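Local coordinates for exonuclease mut-7 homolog (Aedes aegypti, PDB 7JW2), which probably trims the 3' ends of AGO1-bound microRNAs as a magnesium-dependent 3'-5' exoribonuclease, the chain here being its exonuclease domain, at residues A47-L55 and Y62-Q70. Residues are numbered along the deposited sequence; the frame is centred on the assembly and turned at random.
Sequences ANEVSLIQL and YMIDVMVSQ
Leu52 to Leu55 pair antiparallel with Tyr62 to Asp65 as the two arms of a beta hairpin, Ile53-Ile64 and Leu55-Tyr62 being the hydrogen-bonded pairs. Each of these pairs is closed by two backbone bonds; the shortest runs from Ile64 N to Ile53 O at 2.7 Å, and the straightest, Tyr62 N to Leu55 O, has an angle of 175° at the hydrogen. Between them the CA-H of Gln54 points at Tyr62 O (CA to O 3.2 Å). Ser51 and Leu52 both face Glu39 of the neighbouring strand in a classic beta bulge. One further backbone bond, Val66 N to Ser51 O (3.0 Å), joins the first arm to the residue that follows the second strand.

One face carries Ile53, Leu55, Ile64 and Tyr62 and is largely apolar. Ile64, its CG1 beside the backbone N (chi1 -53°), extends CD1 to within 4.1 Å of Leu55 CD1, while CG2 of Val66 meets Val50 CG1 at 3.9 Å. Met24 of helix 18-28 and Phe103 of helix 96-106 cover parts of this layer. On the other face the CG atoms of Gln54 and Met63 touch at 3.9 Å, and Leu52 lays CD2 against Asp65 CA, 3.8 Å away.

Asp65 N-caps the short, weakly bonded helical turn 66-69: its OD1 takes Val68 N from above the carboxylate plane, and OD2 forms a salt bridge with Arg175. Ser51 OG bonds to Trp172 O and to the same Arg175. Thus a buried aspartate at the strand's end caps the following turn and shares Arg175 with Ser51 of the other arm, linking both to the Trp172-Arg175 region of this RNase H-like exonuclease domain.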
ATOM      1  N   ALA A  47       0.615  16.812  26.247  1.00 46.99           N
ATOM      2  CA  ALA A  47       0.849  16.954  24.819  1.00 44.77           C
ATOM      3  C   ALA A  47      -0.344  16.443  24.019  1.00 38.15           C
ATOM      4  O   ALA A  47      -1.108  15.587  24.470  1.00 39.49           O
ATOM      5  CB  ALA A  47       2.114  16.202  24.408  1.00 41.59           C
ATOM      6  N   ASN A  48      -0.498  16.977  22.814  1.00 35.64           N
ATOM      7  CA  ASN A  48      -1.582  16.550  21.945  1.00 32.65           C
ATOM      8  C   ASN A  48      -1.245  15.213  21.296  1.00 30.06           C
ATOM      9  O   ASN A  48      -0.083  14.933  20.981  1.00 28.28           O
ATOM     10  CB  ASN A  48      -1.851  17.610  20.882  1.00 31.29           C
ATOM     11  CG  ASN A  48      -2.693  18.750  21.408  1.00 34.91           C
ATOM     12  OD1 ASN A  48      -3.877  18.580  21.699  1.00 37.89           O
ATOM     13  ND2 ASN A  48      -2.087  19.918  21.534  1.00 37.52           N
ATOM     14  N   GLU A  49      -2.270  14.375  21.122  1.00 23.28           N
ATOM     15  CA  GLU A  49      -2.128  13.056  20.517  1.00 21.72           C
ATOM     16  C   GLU A  49      -3.293  12.822  19.569  1.00 20.44           C
ATOM     17  O   GLU A  49      -4.439  13.110  19.919  1.00 21.27           O
ATOM     18  CB  GLU A  49      -2.097  11.957  21.584  1.00 27.25           C
ATOM     19  CG  GLU A  49      -0.775  11.832  22.312  1.00 33.20           C
ATOM     20  CD  GLU A  49      -0.716  10.583  23.161  1.00 33.05           C
ATOM     21  OE1 GLU A  49       0.283   9.838  23.070  1.00 42.01           O
ATOM     22  OE2 GLU A  49      -1.681  10.347  23.914  1.00 38.75           O
ATOM     23  N   VAL A  50      -2.992  12.318  18.363  1.00 18.86           N
ATOM     24  CA  VAL A  50      -4.018  12.053  17.357  1.00 17.70           C
ATOM     25  C   VAL A  50      -4.780  10.781  17.696  1.00 15.51           C
ATOM     26  O   VAL A  50      -4.184   9.752  18.044  1.00 19.00           O
ATOM     27  CB  VAL A  50      -3.386  11.924  15.959  1.00 17.44           C
ATOM     28  CG1 VAL A  50      -4.483  11.786  14.886  1.00 19.07           C
ATOM     29  CG2 VAL A  50      -2.515  13.119  15.659  1.00 21.99           C
ATOM     30  N   SER A  51      -6.108  10.833  17.547  1.00 14.12           N
ATOM     31  CA  SER A  51      -6.936   9.634  17.620  1.00 14.47           C
ATOM     32  C   SER A  51      -7.259   9.074  16.238  1.00 14.14           C
ATOM     33  O   SER A  51      -7.006   7.893  15.976  1.00 14.20           O
ATOM     34  CB  SER A  51      -8.231   9.935  18.397  1.00 15.67           C
ATOM     35  OG  SER A  51      -9.138   8.850  18.305  1.00 15.74           O
ATOM     36  N   LEU A  52      -7.800   9.913  15.350  1.00 13.95           N
ATOM     37  CA  LEU A  52      -8.219   9.518  14.011  1.00 13.06           C
ATOM     38  C   LEU A  52      -7.714  10.531  13.002  1.00 12.60           C
ATOM     39  O   LEU A  52      -7.620  11.719  13.306  1.00 13.25           O
ATOM     40  CB  LEU A  52      -9.752   9.453  13.874  1.00 14.41           C
ATOM     41  CG  LEU A  52     -10.531   8.439  14.712  1.00 15.22           C
ATOM     42  CD1 LEU A  52     -12.018   8.615  14.441  1.00 16.23           C
ATOM     43  CD2 LEU A  52     -10.100   7.020  14.391  1.00 16.98           C
ATOM     44  N   ILE A  53      -7.390  10.043  11.800  1.00 11.97           N
ATOM     45  CA  ILE A  53      -7.268  10.877  10.603  1.00 12.76           C
ATOM     46  C   ILE A  53      -8.238  10.336   9.564  1.00 11.97           C
ATOM     47  O   ILE A  53      -8.243   9.130   9.284  1.00 14.59           O
ATOM     48  CB  ILE A  53      -5.827  10.896  10.067  1.00 13.41           C
ATOM     49  CG1 ILE A  53      -4.909  11.581  11.084  1.00 15.07           C
ATOM     50  CG2 ILE A  53      -5.780  11.652   8.731  1.00 15.49           C
ATOM     51  CD1 ILE A  53      -3.448  11.382  10.776  1.00 18.84           C
ATOM     52  N   GLN A  54      -9.083  11.209   9.018  1.00 12.32           N
ATOM     53  CA  GLN A  54     -10.136  10.794   8.098  1.00 11.33           C
ATOM     54  C   GLN A  54      -9.840  11.322   6.696  1.00 10.95           C
ATOM     55  O   GLN A  54      -9.580  12.516   6.527  1.00 13.25           O
ATOM     56  CB  GLN A  54     -11.524  11.269   8.549  1.00 13.61           C
ATOM     57  CG  GLN A  54     -11.942  10.903   9.982  1.00 14.87           C
ATOM     58  CD  GLN A  54     -11.660  12.017  10.976  1.00 15.50           C
ATOM     59  OE1 GLN A  54     -10.657  11.976  11.690  1.00 15.01           O
ATOM     60  NE2 GLN A  54     -12.550  13.007  11.036  1.00 16.46           N
ATOM     61  N   LEU A  55      -9.879  10.423   5.714  1.00 11.86           N
ATOM     62  CA  LEU A  55      -9.620  10.755   4.315  1.00 11.92           C
ATOM     63  C   LEU A  55     -10.803  10.301   3.480  1.00 12.67           C
ATOM     64  O   LEU A  55     -11.116   9.106   3.451  1.00 14.55           O
ATOM     65  CB  LEU A  55      -8.333  10.088   3.822  1.00 14.75           C
ATOM     66  CG  LEU A  55      -7.122  10.302   4.732  1.00 14.40           C
ATOM     67  CD1 LEU A  55      -5.904   9.498   4.289  1.00 16.26           C
ATOM     68  CD2 LEU A  55      -6.777  11.780   4.848  1.00 17.69           C
ATOM     69  N   TYR A  62     -12.152   6.754   4.589  1.00 14.49           N
ATOM     70  CA  TYR A  62     -11.214   5.979   5.389  1.00 14.09           C
ATOM     71  C   TYR A  62     -10.933   6.703   6.694  1.00 14.46           C
ATOM     72  O   TYR A  62     -10.688   7.910   6.706  1.00 15.41           O
ATOM     73  CB  TYR A  62      -9.909   5.770   4.621  1.00 16.09           C
ATOM     74  CG  TYR A  62     -10.087   5.059   3.305  1.00 14.68           C
ATOM     75  CD1 TYR A  62     -10.274   5.771   2.123  1.00 15.31           C
ATOM     76  CD2 TYR A  62     -10.069   3.676   3.232  1.00 15.21           C
ATOM     77  CE1 TYR A  62     -10.428   5.119   0.914  1.00 16.46           C
ATOM     78  CE2 TYR A  62     -10.230   3.022   2.028  1.00 17.68           C
ATOM     79  CZ  TYR A  62     -10.415   3.751   0.877  1.00 17.95           C
ATOM     80  OH  TYR A  62     -10.575   3.103  -0.328  1.00 20.80           O
ATOM     81  N   MET A  63     -10.938   5.966   7.795  1.00 15.30           N
ATOM     82  CA  MET A  63     -10.652   6.550   9.101  1.00 15.09           C
ATOM     83  C   MET A  63      -9.466   5.806   9.684  1.00 14.19           C
ATOM     84  O   MET A  63      -9.615   4.652  10.106  1.00 14.14           O
ATOM     85  CB  MET A  63     -11.872   6.462  10.010  1.00 15.90           C
ATOM     86  CG  MET A  63     -13.033   7.232   9.413  1.00 14.84           C
ATOM     87  SD  MET A  63     -14.500   7.227  10.444  1.00 22.60           S
ATOM     88  CE  MET A  63     -15.034   5.547  10.275  1.00 22.46           C
ATOM     89  N   ILE A  64      -8.291   6.443   9.675  1.00 13.98           N
ATOM     90  CA  ILE A  64      -7.087   5.812  10.213  1.00 14.35           C
ATOM     91  C   ILE A  64      -7.134   5.895  11.733  1.00 12.51           C
ATOM     92  O   ILE A  64      -7.124   6.997  12.298  1.00 14.22           O
ATOM     93  CB  ILE A  64      -5.807   6.477   9.684  1.00 13.11           C
ATOM     94  CG1 ILE A  64      -5.788   6.549   8.152  1.00 14.83           C
ATOM     95  CG2 ILE A  64      -4.557   5.735  10.240  1.00 15.54           C
ATOM     96  CD1 ILE A  64      -4.744   7.538   7.655  1.00 15.99           C
ATOM     97  N   ASP A  65      -7.167   4.730  12.394  1.00 14.53           N
ATOM     98  CA  ASP A  65      -7.154   4.660  13.857  1.00 15.57           C
ATOM     99  C   ASP A  65      -5.697   4.709  14.294  1.00 13.46           C
ATOM    100  O   ASP A  65      -4.981   3.700  14.242  1.00 15.47           O
ATOM    101  CB  ASP A  65      -7.849   3.405  14.365  1.00 15.18           C
ATOM    102  CG  ASP A  65      -7.991   3.404  15.869  1.00 15.86           C
ATOM    103  OD1 ASP A  65      -7.178   4.069  16.532  1.00 16.49           O
ATOM    104  OD2 ASP A  65      -8.928   2.760  16.368  1.00 19.26           O
ATOM    105  N   VAL A  66      -5.242   5.899  14.681  1.00 14.05           N
ATOM    106  CA  VAL A  66      -3.831   6.073  14.993  1.00 14.45           C
ATOM    107  C   VAL A  66      -3.488   5.369  16.294  1.00 17.66           C
ATOM    108  O   VAL A  66      -2.353   4.919  16.487  1.00 19.43           O
ATOM    109  CB  VAL A  66      -3.495   7.574  15.035  1.00 16.06           C
ATOM    110  CG1 VAL A  66      -2.052   7.799  15.465  1.00 17.93           C
ATOM    111  CG2 VAL A  66      -3.750   8.203  13.647  1.00 16.31           C
ATOM    112  N   MET A  67      -4.459   5.254  17.201  1.00 17.68           N
ATOM    113  CA  MET A  67      -4.206   4.613  18.488  1.00 18.37           C
ATOM    114  C   MET A  67      -3.957   3.119  18.336  1.00 21.63           C
ATOM    115  O   MET A  67      -3.116   2.553  19.043  1.00 25.12           O
ATOM    116  CB  MET A  67      -5.389   4.860  19.424  1.00 18.02           C
ATOM    117  CG  MET A  67      -5.460   6.275  19.940  1.00 20.48           C
ATOM    118  SD  MET A  67      -6.875   6.531  21.042  1.00 21.64           S
ATOM    119  CE  MET A  67      -6.446   5.456  22.395  1.00 22.69           C
ATOM    120  N   VAL A  68      -4.674   2.459  17.430  1.00 20.79           N
ATOM    121  CA  VAL A  68      -4.648   1.001  17.317  1.00 19.63           C
ATOM    122  C   VAL A  68      -3.685   0.519  16.229  1.00 23.03           C
ATOM    123  O   VAL A  68      -3.138  -0.590  16.309  1.00 22.66           O
ATOM    124  CB  VAL A  68      -6.075   0.473  17.064  1.00 20.64           C
ATOM    125  CG1 VAL A  68      -6.079  -1.033  16.822  1.00 23.41           C
ATOM    126  CG2 VAL A  68      -6.986   0.819  18.246  1.00 20.13           C
ATOM    127  N   SER A  69      -3.445   1.345  15.206  1.00 18.88           N
ATOM    128  CA  SER A  69      -2.815   0.838  13.989  1.00 19.09           C
ATOM    129  C   SER A  69      -1.319   0.572  14.148  1.00 24.44           C
ATOM    130  O   SER A  69      -0.774  -0.265  13.421  1.00 28.26           O
ATOM    131  CB  SER A  69      -3.027   1.831  12.851  1.00 18.53           C
ATOM    132  OG  SER A  69      -4.350   1.762  12.366  1.00 20.47           O
ATOM    133  N   GLN A  70      -0.629   1.308  15.021  1.00 24.53           N
ATOM    134  CA  GLN A  70       0.815   1.101  15.240  1.00 26.97           C
ATOM    135  C   GLN A  70       1.628   1.323  13.960  1.00 27.47           C
ATOM    136  O   GLN A  70       2.533   0.555  13.625  1.00 30.88           O
ATOM    137  CB  GLN A  70       1.089  -0.290  15.823  1.00 35.99           C
ATOM    138  CG  GLN A  70       0.337  -0.595  17.115  1.00 37.08           C
ATOM    139  CD  GLN A  70       0.699  -1.954  17.688  1.00 47.82           C
ATOM    140  OE1 GLN A  70       1.766  -2.123  18.282  1.00 53.75           O
ATOM    141  NE2 GLN A  70      -0.187  -2.931  17.511  1.00 48.30           N
TER